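GRMZM2G135359 pseudokinase (PDB 6CPY) is a maize receptor-like pseudokinase, probably membrane-spanning, whose kinase-fold domain may bind ATP, although catalytic activity is doubtful. Local coordinates at residues R147-M152 against T181-A186. Numbering follows the deposited sequence.
Sequences RLRISM and TDDFAA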
loop_
_atom_site.group_PDB
_atom_site.type_symbol
_atom_site.label_atom_id
_atom_site.label_comp_id
_atom_site.label_asym_id
_atom_site.label_seq_id
_atom_site.Cartn_x
_atom_site.Cartn_y
_atom_site.Cartn_z
ATOM N N ARG A 147 16.267 3.929 -0.917
ATOM C CA ARG A 147 15.578 3.076 -1.874
ATOM C C ARG A 147 15.618 1.590 -1.510
ATOM O O ARG A 147 14.650 0.886 -1.716
ATOM C CB ARG A 147 16.090 3.325 -3.281
ATOM C CG ARG A 147 15.769 4.734 -3.730
ATOM C CD ARG A 147 15.865 4.922 -5.221
ATOM N NE ARG A 147 15.959 6.347 -5.523
ATOM C CZ ARG A 147 15.740 6.892 -6.714
ATOM N NH1 ARG A 147 15.379 6.159 -7.757
ATOM N NH2 ARG A 147 15.903 8.195 -6.852
ATOM N N LEU A 148 16.741 1.117 -0.977
ATOM C CA LEU A 148 16.828 -0.261 -0.532
ATOM C C LEU A 148 15.942 -0.532 0.678
ATOM O O LEU A 148 15.289 -1.562 0.737
ATOM C CB LEU A 148 18.285 -0.655 -0.252
ATOM C CG LEU A 148 18.959 -1.289 -1.484
ATOM C CD1 LEU A 148 18.740 -0.514 -2.771
ATOM C CD2 LEU A 148 20.445 -1.473 -1.208
ATOM N N ARG A 149 15.925 0.396 1.626
ATOM C CA ARG A 149 15.027 0.290 2.772
ATOM C C ARG A 149 13.564 0.221 2.365
ATOM O O ARG A 149 12.811 -0.555 2.908
ATOM C CB ARG A 149 15.208 1.471 3.719
ATOM C CG ARG A 149 16.479 1.445 4.543
ATOM C CD ARG A 149 16.185 1.938 5.953
ATOM N NE ARG A 149 15.260 3.065 5.958
ATOM C CZ ARG A 149 14.383 3.339 6.930
ATOM N NH1 ARG A 149 14.272 2.569 8.012
ATOM N NH2 ARG A 149 13.600 4.396 6.814
ATOM N N ILE A 150 13.169 1.051 1.409
ATOM C CA ILE A 150 11.804 1.052 0.913
ATOM C C ILE A 150 11.501 -0.273 0.210
ATOM O O ILE A 150 10.492 -0.915 0.486
ATOM C CB ILE A 150 11.567 2.253 -0.024
ATOM C CG1 ILE A 150 11.538 3.552 0.805
ATOM C CG2 ILE A 150 10.288 2.065 -0.839
ATOM C CD1 ILE A 150 11.753 4.803 -0.019
ATOM N N SER A 151 12.406 -0.702 -0.662
ATOM C CA SER A 151 12.246 -1.977 -1.366
ATOM C C SER A 151 12.074 -3.177 -0.411
ATOM O O SER A 151 11.224 -4.047 -0.635
ATOM C CB SER A 151 13.470 -2.209 -2.294
ATOM O OG SER A 151 13.619 -1.165 -3.251
ATOM N N MET A 152 12.882 -3.224 0.641
ATOM C CA MET A 152 12.827 -4.319 1.606
ATOM C C MET A 152 11.533 -4.254 2.402
ATOM O O MET A 152 10.840 -5.265 2.547
ATOM C CB MET A 152 14.028 -4.291 2.553
ATOM C CG MET A 152 14.255 -5.605 3.300
ATOM S SD MET A 152 14.690 -6.959 2.182
ATOM C CE MET A 152 15.368 -5.940 0.894
ATOM N N THR A 181 7.031 6.957 5.628
ATOM C CA THR A 181 7.028 7.467 7.006
ATOM C C THR A 181 8.007 8.628 7.159
ATOM O O THR A 181 8.713 8.981 6.214
ATOM C CB THR A 181 7.437 6.380 8.025
ATOM O OG1 THR A 181 8.827 6.048 7.861
ATOM C CG2 THR A 181 6.587 5.135 7.876
ATOM N N ASP A 182 8.051 9.206 8.361
ATOM C CA ASP A 182 8.924 10.355 8.641
ATOM C C ASP A 182 10.427 10.123 8.389
ATOM O O ASP A 182 11.158 11.089 8.143
ATOM C CB ASP A 182 8.690 10.889 10.068
ATOM C CG ASP A 182 8.948 9.849 11.148
ATOM O OD1 ASP A 182 9.269 8.679 10.829
ATOM O OD2 ASP A 182 8.815 10.213 12.338
ATOM N N ASP A 183 10.891 8.867 8.453
ATOM C CA ASP A 183 12.275 8.536 8.053
ATOM C C ASP A 183 12.332 7.650 6.796
ATOM O O ASP A 183 13.274 6.862 6.592
ATOM C CB ASP A 183 13.073 7.933 9.218
ATOM C CG ASP A 183 12.479 6.658 9.748
ATOM O OD1 ASP A 183 11.586 6.074 9.090
ATOM O OD2 ASP A 183 12.917 6.236 10.840
ATOM N N PHE A 184 11.315 7.818 5.956
ATOM C CA PHE A 184 11.229 7.210 4.631
ATOM C C PHE A 184 11.185 5.687 4.629
ATOM O O PHE A 184 11.670 5.054 3.699
ATOM C CB PHE A 184 12.333 7.763 3.728
ATOM C CG PHE A 184 12.209 9.233 3.503
ATOM C CD1 PHE A 184 11.415 9.721 2.481
ATOM C CD2 PHE A 184 12.821 10.134 4.367
ATOM C CE1 PHE A 184 11.268 11.080 2.285
ATOM C CE2 PHE A 184 12.673 11.502 4.183
ATOM C CZ PHE A 184 11.898 11.973 3.135
ATOM N N ALA A 185 10.596 5.094 5.662
ATOM C CA ALA A 185 10.266 3.677 5.614
ATOM C C ALA A 185 8.985 3.492 4.796
ATOM O O ALA A 185 8.146 4.396 4.714
ATOM C CB ALA A 185 10.092 3.112 7.013
ATOM N N ALA A 186 8.832 2.316 4.200
ATOM C CA ALA A 186 7.668 2.022 3.385
ATOM C C ALA A 186 6.454 1.666 4.238
ATOM O O ALA A 186 6.573 0.925 5.200
ATOM C CB ALA A 186 7.963 0.868 2.441
HETATM O O HOH W 1 10.905 0.363 4.571
#
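Ile-150 and Ala-186 form the tightly packed end of this contact, where helix 144-164 of the kinase C-lobe meets the hairpin joining strands 178-180 and 186-188. Their CA atoms lie 4.9 Å apart, and the CB of Ala-186 points at the helix, resting 3.7 Å from the carbonyl O of Ile-150 and near its CG2. On the other branch of Ile-150, CG1, anti to the carbonyl carbon (chi1 -71°), lies in front of the Phe-184 carbonyl O, 3.3 Å away. That buried oxygen has no polar partner in the model; the Phe-184 ring turns away to meet His-133 edge-to-face. A water bridges the backbones, donating to Arg-149 O and accepting from Ala-186 N at 2.9 Å.

The solvent side is partly exposed but locally close. Arg-149, bent at chi2 and chi3, carries its guanidinium to the type I beta turn of Thr-181 to Phe-184, where NH2 comes 2.5 Å from Asp-183 O. Only its salt bridge to Asp-183 OD1 is loose, a weak bond (NH2 to OD1 3.5 Å, 157° at the hydrogen) with the carboxylate oxygen in plane at the guanidinium edge. The same nitrogen passes 3.7 Å from the CB of Ala-185. Phe-184 N to Thr-181 O closes the turn, and just after it Ala-185 N donates to Thr-181 OG1 at 3.0 Å, while Asn-127 binds Thr-181 O.

The chemistry implies a hairpin held jointly by Arg-149 against the turn, Ile-150/Ala-186 packing and one bridging water; burying Phe-184 O probably costs something, and the weak charge pair probably adds only modest attraction.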